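Phosphoglycerol transferase GacH (Streptococcus pyogenes MGAS5005, PDB 6DGM) probably transfers glycerol phosphate onto streptococcal rhamnose polysaccharide, using a metal-dependent domain of the alkaline phosphatase superfamily, the part of the membrane protein crystallised here. Local coordinates at residues E12-I17 with G370-H375; V55-V60 with E223-T228; K72-A77 with F294-G299; G132-A137 with E197-S202. One frame throughout, in Å; residues are numbered along the deposited sequence.

Interaction 1. Residues E12-I17 with G370-H375; sequences ETIASI and GYLLKH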
loop_
_atom_site.group_PDB
_atom_site.type_symbol
_atom_site.label_atom_id
_atom_site.label_comp_id
_atom_site.label_asym_id
_atom_site.label_seq_id
_atom_site.Cartn_x
_atom_site.Cartn_y
_atom_site.Cartn_z
ATOM N N GLU A 12 -26.599 -7.301 -17.214
ATOM C CA GLU A 12 -27.422 -6.136 -16.898
ATOM C C GLU A 12 -26.955 -5.457 -15.616
ATOM O O GLU A 12 -26.931 -4.223 -15.528
ATOM C CB GLU A 12 -28.898 -6.545 -16.811
ATOM C CG GLU A 12 -29.525 -6.858 -18.161
ATOM C CD GLU A 12 -31.014 -7.183 -18.065
ATOM O OE1 GLU A 12 -31.520 -7.335 -16.931
ATOM O OE2 GLU A 12 -31.681 -7.284 -19.127
ATOM N N THR A 13 -26.573 -6.236 -14.608
ATOM C CA THR A 13 -26.059 -5.625 -13.388
ATOM C C THR A 13 -24.768 -4.855 -13.646
ATOM O O THR A 13 -24.590 -3.742 -13.138
ATOM C CB THR A 13 -25.857 -6.703 -12.319
ATOM O OG1 THR A 13 -27.136 -7.177 -11.892
ATOM C CG2 THR A 13 -25.076 -6.158 -11.124
ATOM N N ILE A 14 -23.850 -5.433 -14.415
ATOM C CA ILE A 14 -22.609 -4.727 -14.737
ATOM C C ILE A 14 -22.914 -3.447 -15.511
ATOM O O ILE A 14 -22.308 -2.400 -15.263
ATOM C CB ILE A 14 -21.640 -5.655 -15.499
ATOM C CG1 ILE A 14 -21.072 -6.747 -14.587
ATOM C CG2 ILE A 14 -20.530 -4.847 -16.152
ATOM C CD1 ILE A 14 -20.200 -6.252 -13.471
ATOM N N ALA A 15 -23.876 -3.499 -16.439
ATOM C CA ALA A 15 -24.251 -2.289 -17.170
ATOM C C ALA A 15 -24.774 -1.214 -16.220
ATOM O O ALA A 15 -24.433 -0.031 -16.360
ATOM C CB ALA A 15 -25.281 -2.623 -18.256
ATOM N N SER A 16 -25.604 -1.601 -15.243
ATOM C CA SER A 16 -26.146 -0.623 -14.303
ATOM C C SER A 16 -25.037 0.012 -13.477
ATOM O O SER A 16 -25.051 1.225 -13.222
ATOM C CB SER A 16 -27.163 -1.284 -13.368
ATOM O OG SER A 16 -28.228 -1.839 -14.113
ATOM N N ILE A 17 -24.071 -0.800 -13.043
ATOM C CA ILE A 17 -22.954 -0.289 -12.256
ATOM C C ILE A 17 -22.119 0.656 -13.096
ATOM O O ILE A 17 -21.733 1.740 -12.641
ATOM C CB ILE A 17 -22.105 -1.455 -11.714
ATOM C CG1 ILE A 17 -22.922 -2.304 -10.748
ATOM C CG2 ILE A 17 -20.835 -0.941 -11.042
ATOM C CD1 ILE A 17 -22.294 -3.666 -10.475
ATOM N N GLY A 370 -16.045 -10.952 -17.884
ATOM C CA GLY A 370 -15.504 -9.812 -18.607
ATOM C C GLY A 370 -16.571 -8.984 -19.285
ATOM O O GLY A 370 -16.352 -8.486 -20.399
ATOM N N TYR A 371 -17.733 -8.834 -18.645
ATOM C CA TYR A 371 -18.782 -7.989 -19.189
ATOM C C TYR A 371 -18.327 -6.542 -19.325
ATOM O O TYR A 371 -18.854 -5.805 -20.165
ATOM C CB TYR A 371 -20.022 -8.056 -18.295
ATOM C CG TYR A 371 -20.734 -9.382 -18.311
ATOM C CD1 TYR A 371 -21.012 -10.030 -19.509
ATOM C CD2 TYR A 371 -21.154 -9.984 -17.128
ATOM C CE1 TYR A 371 -21.679 -11.245 -19.533
ATOM C CE2 TYR A 371 -21.826 -11.199 -17.145
ATOM C CZ TYR A 371 -22.081 -11.826 -18.353
ATOM O OH TYR A 371 -22.743 -13.035 -18.403
ATOM N N LEU A 372 -17.364 -6.113 -18.501
ATOM C CA LEU A 372 -16.921 -4.730 -18.565
ATOM C C LEU A 372 -16.217 -4.396 -19.874
ATOM O O LEU A 372 -16.013 -3.208 -20.152
ATOM C CB LEU A 372 -15.996 -4.422 -17.398
ATOM C CG LEU A 372 -16.719 -4.175 -16.084
ATOM C CD1 LEU A 372 -15.734 -4.188 -14.930
ATOM C CD2 LEU A 372 -17.449 -2.859 -16.105
ATOM N N LEU A 373 -15.851 -5.398 -20.681
ATOM C CA LEU A 373 -15.205 -5.115 -21.961
ATOM C C LEU A 373 -16.118 -4.333 -22.894
ATOM O O LEU A 373 -15.636 -3.686 -23.830
ATOM C CB LEU A 373 -14.748 -6.415 -22.626
ATOM C CG LEU A 373 -13.683 -7.201 -21.853
ATOM C CD1 LEU A 373 -13.459 -8.554 -22.506
ATOM C CD2 LEU A 373 -12.368 -6.436 -21.760
ATOM N N LYS A 374 -17.421 -4.378 -22.662
ATOM C CA LYS A 374 -18.374 -3.625 -23.456
ATOM C C LYS A 374 -18.576 -2.210 -22.933
ATOM O O LYS A 374 -19.230 -1.407 -23.599
ATOM C CB LYS A 374 -19.701 -4.382 -23.498
ATOM C CG LYS A 374 -20.681 -3.837 -24.511
ATOM C CD LYS A 374 -21.806 -4.823 -24.777
ATOM C CE LYS A 374 -22.832 -4.230 -25.742
ATOM N NZ LYS A 374 -23.928 -5.192 -26.037
ATOM N N HIS A 375 -18.006 -1.873 -21.779
ATOM C CA HIS A 375 -18.146 -0.547 -21.186
ATOM C C HIS A 375 -16.780 0.117 -21.257
ATOM O O HIS A 375 -15.995 0.106 -20.307
ATOM C CB HIS A 375 -18.658 -0.698 -19.786
ATOM C CG HIS A 375 -19.995 -1.362 -19.736
ATOM N ND1 HIS A 375 -21.162 -0.693 -20.031
ATOM C CD2 HIS A 375 -20.346 -2.646 -19.484
ATOM C CE1 HIS A 375 -22.179 -1.533 -19.952
ATOM N NE2 HIS A 375 -21.712 -2.722 -19.614
#

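Interaction 2. Residues V55-V60 with E223-T228; sequences VSNVTV and EGKNFT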
loop_
_atom_site.group_PDB
_atom_site.type_symbol
_atom_site.label_atom_id
_atom_site.label_comp_id
_atom_site.label_asym_id
_atom_site.label_seq_id
_atom_site.Cartn_x
_atom_site.Cartn_y
_atom_site.Cartn_z
ATOM N N VAL A 55 0.893 -0.934 20.703
ATOM C CA VAL A 55 0.764 -2.233 21.351
ATOM C C VAL A 55 0.671 -2.004 22.852
ATOM O O VAL A 55 1.628 -1.534 23.478
ATOM C CB VAL A 55 1.938 -3.151 20.977
ATOM C CG1 VAL A 55 1.720 -4.528 21.548
ATOM C CG2 VAL A 55 2.067 -3.194 19.457
ATOM N N SER A 56 -0.482 -2.364 23.433
ATOM C CA SER A 56 -0.860 -1.885 24.760
ATOM C C SER A 56 0.195 -2.194 25.816
ATOM O O SER A 56 0.508 -1.346 26.664
ATOM C CB SER A 56 -2.196 -2.516 25.185
ATOM O OG SER A 56 -3.216 -2.273 24.237
ATOM N N ASN A 57 0.709 -3.419 25.835
ATOM C CA ASN A 57 1.546 -3.849 26.948
ATOM C C ASN A 57 3.030 -3.636 26.706
ATOM O O ASN A 57 3.850 -4.179 27.456
ATOM C CB ASN A 57 1.276 -5.312 27.297
ATOM C CG ASN A 57 -0.073 -5.512 27.936
ATOM O OD1 ASN A 57 -0.640 -4.593 28.526
ATOM N ND2 ASN A 57 -0.587 -6.725 27.841
ATOM N N VAL A 58 3.385 -2.830 25.720
ATOM C CA VAL A 58 4.775 -2.572 25.343
ATOM C C VAL A 58 5.197 -1.221 25.891
ATOM O O VAL A 58 4.409 -0.264 25.899
ATOM C CB VAL A 58 4.915 -2.599 23.803
ATOM C CG1 VAL A 58 6.094 -1.748 23.329
ATOM C CG2 VAL A 58 5.050 -4.025 23.331
ATOM N N THR A 59 6.454 -1.130 26.319
ATOM C CA THR A 59 7.072 0.130 26.702
ATOM C C THR A 59 8.386 0.260 25.943
ATOM O O THR A 59 9.179 -0.685 25.910
ATOM C CB THR A 59 7.333 0.177 28.207
ATOM O OG1 THR A 59 6.103 -0.018 28.919
ATOM C CG2 THR A 59 7.924 1.531 28.603
ATOM N N VAL A 60 8.605 1.418 25.329
ATOM C CA VAL A 60 9.844 1.726 24.620
ATOM C C VAL A 60 10.470 2.930 25.304
ATOM O O VAL A 60 9.760 3.865 25.689
ATOM C CB VAL A 60 9.603 2.014 23.123
ATOM C CG1 VAL A 60 10.929 2.099 22.380
ATOM C CG2 VAL A 60 8.728 0.948 22.509
ATOM N N GLU A 223 10.503 -3.300 26.181
ATOM C CA GLU A 223 10.067 -4.497 26.876
ATOM C C GLU A 223 8.555 -4.561 26.784
ATOM O O GLU A 223 7.882 -3.554 26.547
ATOM C CB GLU A 223 10.521 -4.514 28.333
ATOM C CG GLU A 223 9.986 -3.374 29.160
ATOM C CD GLU A 223 10.524 -3.389 30.573
ATOM O OE1 GLU A 223 11.623 -3.944 30.783
ATOM O OE2 GLU A 223 9.843 -2.849 31.472
ATOM N N GLY A 224 8.036 -5.768 26.948
ATOM C CA GLY A 224 6.611 -5.994 27.016
ATOM C C GLY A 224 6.260 -6.739 28.296
ATOM O O GLY A 224 7.067 -7.504 28.824
ATOM N N LYS A 225 5.042 -6.501 28.780
ATOM C CA LYS A 225 4.576 -7.145 29.998
ATOM C C LYS A 225 4.605 -8.657 29.826
ATOM O O LYS A 225 4.046 -9.199 28.868
ATOM C CB LYS A 225 3.147 -6.677 30.304
ATOM C CG LYS A 225 2.597 -7.181 31.621
ATOM C CD LYS A 225 1.178 -6.677 31.877
ATOM C CE LYS A 225 0.599 -7.298 33.141
ATOM N NZ LYS A 225 -0.691 -6.669 33.545
ATOM N N ASN A 226 5.300 -9.334 30.741
ATOM C CA ASN A 226 5.384 -10.793 30.729
ATOM C C ASN A 226 6.045 -11.338 29.468
ATOM O O ASN A 226 5.891 -12.523 29.151
ATOM C CB ASN A 226 4.008 -11.420 30.921
ATOM C CG ASN A 226 3.416 -11.077 32.255
ATOM O OD1 ASN A 226 4.109 -11.118 33.265
ATOM N ND2 ASN A 226 2.141 -10.705 32.270
ATOM N N PHE A 227 6.810 -10.514 28.763
ATOM C CA PHE A 227 7.527 -11.011 27.603
ATOM C C PHE A 227 8.686 -11.903 28.034
ATOM O O PHE A 227 9.302 -11.699 29.089
ATOM C CB PHE A 227 8.116 -9.868 26.780
ATOM C CG PHE A 227 7.150 -9.216 25.841
ATOM C CD1 PHE A 227 5.784 -9.300 26.031
ATOM C CD2 PHE A 227 7.625 -8.520 24.764
ATOM C CE1 PHE A 227 4.904 -8.666 25.150
ATOM C CE2 PHE A 227 6.764 -7.898 23.874
ATOM C CZ PHE A 227 5.399 -7.974 24.068
ATOM N N THR A 228 9.011 -12.874 27.183
ATOM C CA THR A 228 10.237 -13.628 27.345
ATOM C C THR A 228 11.442 -12.748 27.003
ATOM O O THR A 228 11.319 -11.685 26.386
ATOM C CB THR A 228 10.247 -14.825 26.401
ATOM O OG1 THR A 228 10.275 -14.358 25.048
ATOM C CG2 THR A 228 9.013 -15.698 26.619
HETATM O O HOH W 1 1.809 -9.033 27.284
#

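Interaction 3. Residues K72-A77 with F294-G299; sequences KNSTTA and FIWSNG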
loop_
_atom_site.group_PDB
_atom_site.type_symbol
_atom_site.label_atom_id
_atom_site.label_comp_id
_atom_site.label_asym_id
_atom_site.label_seq_id
_atom_site.Cartn_x
_atom_site.Cartn_y
_atom_site.Cartn_z
ATOM N N LYS A 72 2.872 12.283 9.640
ATOM C CA LYS A 72 1.459 11.916 9.703
ATOM C C LYS A 72 0.603 13.095 10.165
ATOM O O LYS A 72 -0.519 13.292 9.683
ATOM C CB LYS A 72 1.271 10.717 10.634
ATOM C CG LYS A 72 1.872 9.409 10.112
ATOM C CD LYS A 72 1.607 8.226 11.050
ATOM C CE LYS A 72 0.150 7.791 11.007
ATOM N NZ LYS A 72 -0.188 6.833 12.092
ATOM N N ASN A 73 1.119 13.897 11.098
ATOM C CA ASN A 73 0.358 15.034 11.584
ATOM C C ASN A 73 0.189 16.117 10.522
ATOM O O ASN A 73 -0.718 16.945 10.651
ATOM C CB ASN A 73 1.042 15.629 12.818
ATOM C CG ASN A 73 0.845 14.785 14.060
ATOM O OD1 ASN A 73 -0.159 14.080 14.200
ATOM N ND2 ASN A 73 1.807 14.858 14.978
ATOM N N SER A 74 1.025 16.111 9.474
ATOM C CA SER A 74 1.098 17.195 8.502
ATOM C C SER A 74 0.332 16.916 7.219
ATOM O O SER A 74 0.219 17.808 6.373
ATOM C CB SER A 74 2.561 17.459 8.102
ATOM O OG SER A 74 3.077 16.433 7.237
ATOM N N THR A 75 -0.177 15.710 7.042
ATOM C CA THR A 75 -0.741 15.329 5.759
ATOM C C THR A 75 -1.751 14.220 5.998
ATOM O O THR A 75 -1.885 13.708 7.112
ATOM C CB THR A 75 0.365 14.878 4.795
ATOM O OG1 THR A 75 -0.174 14.801 3.473
ATOM C CG2 THR A 75 0.954 13.531 5.208
ATOM N N THR A 76 -2.453 13.853 4.938
ATOM C CA THR A 76 -3.389 12.737 5.014
ATOM C C THR A 76 -2.672 11.502 5.526
ATOM O O THR A 76 -1.653 11.088 4.973
ATOM C CB THR A 76 -3.963 12.480 3.620
ATOM O OG1 THR A 76 -4.597 13.677 3.161
ATOM C CG2 THR A 76 -4.960 11.321 3.628
ATOM N N ALA A 77 -3.195 10.915 6.599
ATOM C CA ALA A 77 -2.469 9.839 7.265
ATOM C C ALA A 77 -3.371 9.185 8.298
ATOM O O ALA A 77 -4.385 9.751 8.712
ATOM C CB ALA A 77 -1.205 10.363 7.954
ATOM N N PHE A 294 0.831 7.081 5.486
ATOM C CA PHE A 294 0.649 8.482 5.134
ATOM C C PHE A 294 0.685 8.638 3.619
ATOM O O PHE A 294 1.233 7.801 2.894
ATOM C CB PHE A 294 1.639 9.427 5.842
ATOM C CG PHE A 294 3.092 9.254 5.459
ATOM C CD1 PHE A 294 3.568 9.734 4.258
ATOM C CD2 PHE A 294 3.993 8.669 6.341
ATOM C CE1 PHE A 294 4.896 9.605 3.910
ATOM C CE2 PHE A 294 5.335 8.551 6.007
ATOM C CZ PHE A 294 5.788 9.026 4.793
ATOM N N ILE A 295 0.081 9.727 3.155
ATOM C CA ILE A 295 0.058 10.101 1.750
ATOM C C ILE A 295 0.573 11.534 1.723
ATOM O O ILE A 295 -0.095 12.439 2.231
ATOM C CB ILE A 295 -1.346 9.989 1.140
ATOM C CG1 ILE A 295 -1.858 8.543 1.250
ATOM C CG2 ILE A 295 -1.299 10.420 -0.315
ATOM C CD1 ILE A 295 -3.269 8.308 0.691
ATOM N N TRP A 296 1.794 11.724 1.208
ATOM C CA TRP A 296 2.525 12.982 1.330
ATOM C C TRP A 296 2.994 13.425 -0.047
ATOM O O TRP A 296 3.613 12.636 -0.768
ATOM C CB TRP A 296 3.752 12.772 2.227
ATOM C CG TRP A 296 4.674 13.960 2.389
ATOM C CD1 TRP A 296 4.642 14.879 3.386
ATOM C CD2 TRP A 296 5.767 14.330 1.537
ATOM N NE1 TRP A 296 5.640 15.801 3.217
ATOM C CE2 TRP A 296 6.345 15.490 2.085
ATOM C CE3 TRP A 296 6.301 13.802 0.360
ATOM C CZ2 TRP A 296 7.448 16.129 1.504
ATOM C CZ3 TRP A 296 7.393 14.425 -0.213
ATOM C CH2 TRP A 296 7.962 15.576 0.362
ATOM N N SER A 297 2.714 14.687 -0.394
ATOM C CA SER A 297 3.203 15.328 -1.610
ATOM C C SER A 297 4.326 16.303 -1.275
ATOM O O SER A 297 4.423 16.822 -0.158
ATOM C CB SER A 297 2.080 16.092 -2.323
ATOM O OG SER A 297 0.952 15.281 -2.569
ATOM N N ASN A 298 5.166 16.570 -2.268
ATOM C CA ASN A 298 6.343 17.406 -2.062
ATOM C C ASN A 298 6.062 18.893 -2.184
ATOM O O ASN A 298 7.002 19.689 -2.114
ATOM C CB ASN A 298 7.480 16.982 -2.992
ATOM C CG ASN A 298 7.207 17.292 -4.439
ATOM O OD1 ASN A 298 6.058 17.523 -4.851
ATOM N ND2 ASN A 298 8.267 17.295 -5.231
ATOM N N GLY A 299 4.801 19.282 -2.343
ATOM C CA GLY A 299 4.425 20.683 -2.291
ATOM C C GLY A 299 3.542 20.933 -1.086
ATOM O O GLY A 299 3.896 20.548 0.032
#

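Interaction 4. Residues G132-A137 with E197-S202; sequences GKNRIA and ESQFFS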
loop_
_atom_site.group_PDB
_atom_site.type_symbol
_atom_site.label_atom_id
_atom_site.label_comp_id
_atom_site.label_asym_id
_atom_site.label_seq_id
_atom_site.Cartn_x
_atom_site.Cartn_y
_atom_site.Cartn_z
ATOM N N GLY A 132 4.924 2.919 -20.067
ATOM C CA GLY A 132 5.663 1.750 -19.645
ATOM C C GLY A 132 7.103 2.056 -19.275
ATOM O O GLY A 132 7.620 1.542 -18.275
ATOM N N LYS A 133 7.770 2.905 -20.075
ATOM C CA LYS A 133 9.144 3.308 -19.786
ATOM C C LYS A 133 9.298 4.004 -18.434
ATOM O O LYS A 133 10.431 4.114 -17.925
ATOM C CB LYS A 133 9.680 4.236 -20.896
ATOM C CG LYS A 133 9.109 5.632 -20.894
ATOM C CD LYS A 133 9.770 6.505 -21.957
ATOM C CE LYS A 133 9.178 7.887 -21.936
ATOM N NZ LYS A 133 9.740 8.717 -23.037
ATOM N N ASN A 134 8.205 4.484 -17.840
ATOM C CA ASN A 134 8.249 5.243 -16.594
ATOM C C ASN A 134 7.658 4.484 -15.418
ATOM O O ASN A 134 7.336 5.089 -14.388
ATOM C CB ASN A 134 7.536 6.585 -16.786
ATOM C CG ASN A 134 8.308 7.512 -17.693
ATOM O OD1 ASN A 134 9.543 7.511 -17.703
ATOM N ND2 ASN A 134 7.585 8.299 -18.475
ATOM N N ARG A 135 7.489 3.168 -15.560
ATOM C CA ARG A 135 7.001 2.316 -14.485
ATOM C C ARG A 135 8.186 1.546 -13.922
ATOM O O ARG A 135 8.832 0.788 -14.645
ATOM C CB ARG A 135 5.978 1.305 -15.000
ATOM C CG ARG A 135 4.726 1.908 -15.600
ATOM C CD ARG A 135 3.873 0.815 -16.267
ATOM N NE ARG A 135 2.868 1.447 -17.118
ATOM C CZ ARG A 135 2.246 0.847 -18.119
ATOM N NH1 ARG A 135 2.518 -0.426 -18.387
ATOM N NH2 ARG A 135 1.365 1.523 -18.855
ATOM N N ILE A 136 8.460 1.721 -12.632
ATOM C CA ILE A 136 9.659 1.171 -12.009
ATOM C C ILE A 136 9.277 0.441 -10.734
ATOM O O ILE A 136 8.606 1.018 -9.875
ATOM C CB ILE A 136 10.679 2.289 -11.688
ATOM C CG1 ILE A 136 11.090 3.019 -12.971
ATOM C CG2 ILE A 136 11.877 1.708 -10.904
ATOM C CD1 ILE A 136 11.928 4.288 -12.735
ATOM N N ALA A 137 9.708 -0.822 -10.603
ATOM C CA ALA A 137 9.574 -1.579 -9.370
ATOM C C ALA A 137 10.937 -1.777 -8.720
ATOM O O ALA A 137 11.956 -1.819 -9.401
ATOM C CB ALA A 137 8.932 -2.966 -9.636
ATOM N N GLU A 197 9.756 13.553 -16.599
ATOM C CA GLU A 197 8.780 12.505 -16.831
ATOM C C GLU A 197 7.861 12.387 -15.619
ATOM O O GLU A 197 8.215 12.768 -14.504
ATOM C CB GLU A 197 9.457 11.144 -17.030
ATOM C CG GLU A 197 10.461 11.087 -18.160
ATOM C CD GLU A 197 9.835 11.117 -19.536
ATOM O OE1 GLU A 197 8.667 10.684 -19.708
ATOM O OE2 GLU A 197 10.519 11.584 -20.479
ATOM N N SER A 198 6.671 11.850 -15.860
ATOM C CA SER A 198 5.791 11.380 -14.793
ATOM C C SER A 198 6.029 9.889 -14.616
ATOM O O SER A 198 5.848 9.104 -15.562
ATOM C CB SER A 198 4.326 11.648 -15.140
ATOM O OG SER A 198 4.066 13.040 -15.109
ATOM N N GLN A 199 6.439 9.499 -13.406
ATOM C CA GLN A 199 6.854 8.141 -13.123
ATOM C C GLN A 199 5.994 7.521 -12.030
ATOM O O GLN A 199 5.470 8.209 -11.149
ATOM C CB GLN A 199 8.324 8.113 -12.677
ATOM C CG GLN A 199 9.290 8.620 -13.727
ATOM C CD GLN A 199 10.661 8.867 -13.128
ATOM O OE1 GLN A 199 10.815 9.724 -12.259
ATOM N NE2 GLN A 199 11.644 8.099 -13.562
ATOM N N PHE A 200 5.854 6.202 -12.103
ATOM C CA PHE A 200 5.217 5.423 -11.046
ATOM C C PHE A 200 6.225 4.423 -10.507
ATOM O O PHE A 200 6.761 3.598 -11.260
ATOM C CB PHE A 200 3.965 4.686 -11.522
ATOM C CG PHE A 200 3.371 3.832 -10.437
ATOM C CD1 PHE A 200 2.617 4.420 -9.442
ATOM C CD2 PHE A 200 3.633 2.480 -10.373
ATOM C CE1 PHE A 200 2.101 3.667 -8.420
ATOM C CE2 PHE A 200 3.127 1.722 -9.337
ATOM C CZ PHE A 200 2.357 2.327 -8.366
ATOM N N PHE A 201 6.470 4.490 -9.204
ATOM C CA PHE A 201 7.370 3.574 -8.521
ATOM C C PHE A 201 6.566 2.681 -7.594
ATOM O O PHE A 201 5.739 3.172 -6.824
ATOM C CB PHE A 201 8.350 4.348 -7.636
ATOM C CG PHE A 201 9.414 5.115 -8.387
ATOM C CD1 PHE A 201 9.143 6.362 -8.936
ATOM C CD2 PHE A 201 10.693 4.608 -8.490
ATOM C CE1 PHE A 201 10.134 7.073 -9.599
ATOM C CE2 PHE A 201 11.685 5.307 -9.129
ATOM C CZ PHE A 201 11.407 6.554 -9.694
ATOM N N SER A 202 6.828 1.377 -7.655
ATOM C CA SER A 202 6.312 0.427 -6.677
ATOM C C SER A 202 7.503 -0.141 -5.929
ATOM O O SER A 202 8.301 -0.885 -6.505
ATOM C CB SER A 202 5.530 -0.703 -7.334
ATOM O OG SER A 202 5.018 -1.578 -6.318
HETATM O O HOH W 2 7.890 11.191 -22.132
HETATM O O HOH W 3 4.559 8.404 -17.856
HETATM O O HOH W 4 11.633 6.565 -16.099
#

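Interaction 1. Residues E12-I17 with G370-H375
Ile14 turns CG2 anti to its backbone N, with CG1 beside that N (chi1 -71°), and His375 sets CG anti to its carbonyl carbon (chi1 -61°), the imidazole beyond it reaching the helix; between them they join the first turns of helix 11-29 to a short 3-10 turn, 371-374, near the C-terminal end of the chain. No hydrogen bond spans the two segments, and the contact is largely apolar. Ile14 crosses both Tyr371 and Leu372 at about a right angle. Its CG2 packs on Leu372 CD2 at 3.7 Å and on Tyr371 CB at 3.9 Å, while CG1 comes to the edge of the tyrosine ring, near its plane, at CD2. Tyr371, Leu372 and His375 all reach the helix from this turn, in which His375 N bonds to Leu372 O (2.9 Å). Asp364 grips the start of the turn, one carboxylate oxygen on each of the amides of Tyr371 and Leu372, and the Tyr9 ring meets that of Tyr371. The contact lies away from the metal sites and joins the two terminal regions of the crystallised chain. The imidazole leans obliquely on Ala15, with His375 CE1 3.7 Å from Ala15 CB.

Interaction 2. Residues V55-V60 with E223-T228
Asn57, inside the type I turn from Val55 to Val58 that Val58 N closes on Val55 O at 3.1 Å, meets Lys225 just before a two-stranded antiparallel sheet begins. Asn57 O accepts the amide of Lys225 (2.9 Å), and the same oxygen receives a CA-H contact from Gly224. The side chains of this pair touch near their roots, Asn57 CB to Lys225 CB at 3.8 Å; beyond CB the lysine, with CG anti to its N, runs away extended. A water donates to Lys225 O and takes a weak bond from Asn57 ND2, which also bonds weakly to Ser279 O. Val58 faces Gly224 in a non-hydrogen-bonded pair and lays CG2 obliquely against Phe227 CZ at 4.0 Å. That ring folds back under its own strand through the type II turn Gly224 to Phe227, with Gly224 CA 3.3 Å above its centre. Thr59 closes the hydrogen-bonded pair with Glu223: Thr59 N to Glu223 O is 2.8 Å and almost straight (176°), and Glu223 N returns the bond to Thr59 O. This small two-stranded sheet at the surface rests on helix 229-257, where Val58 touches Leu235 and Phe227 touches Asn232, while Thr228 caps that helix's N terminus.

Interaction 3. Residues K72-A77 with F294-G299
Thr75 OG1 donates to Ile295 O at 2.7 Å, and one residue on from Thr75, Thr76 O accepts a hydrogen bond from Ile295 N at 2.9 Å. Ile295 is thus held through both its amide and its carbonyl, the first by a backbone atom and the second by a side chain. The threonine reaches that carbonyl with OG1 anti to its own N (chi1 -167°), which puts CG2 in the crowded position between N and carbonyl carbon; the hydroxyl approaches 15° out of the carbonyl plane. CG2 then comes to the edge of the Trp296 ring, near its plane, and lies 4.2 Å from Trp296 CB. Ala77 and Phe294 form a non-hydrogen-bonded antiparallel pair whose CB atoms touch at 3.7 Å. Phe294 CG stands between its N and carbonyl carbon (chi1 66°), and the ring beyond it meets Lys72 CG obliquely. Lys72 sends its amine to Asp292 in a salt bridge. Thr76 OG1 bonds outward to the amide of Lys304 and to His321 of helix 314-321. On the side of Phe294 and Trp296, Leu253 of helix 229-257 adds cover. Helix 66-74 here passes into strand 77-81, which joins antiparallel strand 290-297 in the mixed central sheet of an alkaline phosphatase-like alpha/beta fold.

Interaction 4. Residues G132-A137 with E197-S202
Two neighbouring parallel strands pair here, 135-139 and 200-204, inside the mixed central sheet, and a polar cluster closes the end where they start. Asn134 O accepts Phe200 N, Ile136 N gives to Phe200 O, and Ile136 O takes Ser202 N, each at 2.9 Å; the axes of these short strand segments lie 17° apart. Ile136 and Phe201 lie side by side on one face, pointing the same way, with Ile136 CD1 3.8 Å from Phe201 CE2 and its approach to the ring oblique. Leu192 of helix 182-192 packs on both. On the other face Phe200 meets Tyr43 edge-to-face, and Ser202 OG bonds to Tyr152 OH.

At the strand entrance Asn134 ND2 donates to Glu197 OE1 at 2.9 Å. The bond uses the anti side of the carboxylate, 32° out of its plane, and the glutamate is bent at chi2 (-72°), which places CD. Two waters hold the amide further: one accepts from ND2 and donates to Ser198 O, the other donates to Asn134 OD1 and accepts from Gln199 NE2, which also bonds to Leu192 O, while Gln199 OE1 accepts the amide of Asn194. Lys133 passes across Glu197 at about a right angle, CE 3.6 Å from OE1; its NZ makes a long salt bridge to OE2, at 3.9 Å, and a third water links NZ to OE1. The side chain of Ser202 lies about 11 Å from the bound sn-glycerol-1-phosphate. Strand 200-204 is also bonded to strand 40-46, and with helix 182-192 in the connection between the paired strands, this is the parallel part of the alkaline phosphatase-type alpha/beta sheet.

From the N terminus, helix 11-29 opens interaction 1, which closes only when the chain reaches 370-375, so the other three nest inside its loop. Residues 55-60 then open interaction 2 and 72-77 open interaction 3; the first closes at 223-228 and the second at 294-299, so these two cross. Interaction 4, from 132-137 to 197-202, nests within both. Interactions 3 and 4 belong to the same mixed sheet, their centres 21 Å apart, one in its antiparallel part and one in its parallel part. Interaction 2 forms a small outlying sheet resting on helix 229-257, while interaction 1 joins the chain's terminal regions, its centre 52 Å from that of interaction 2.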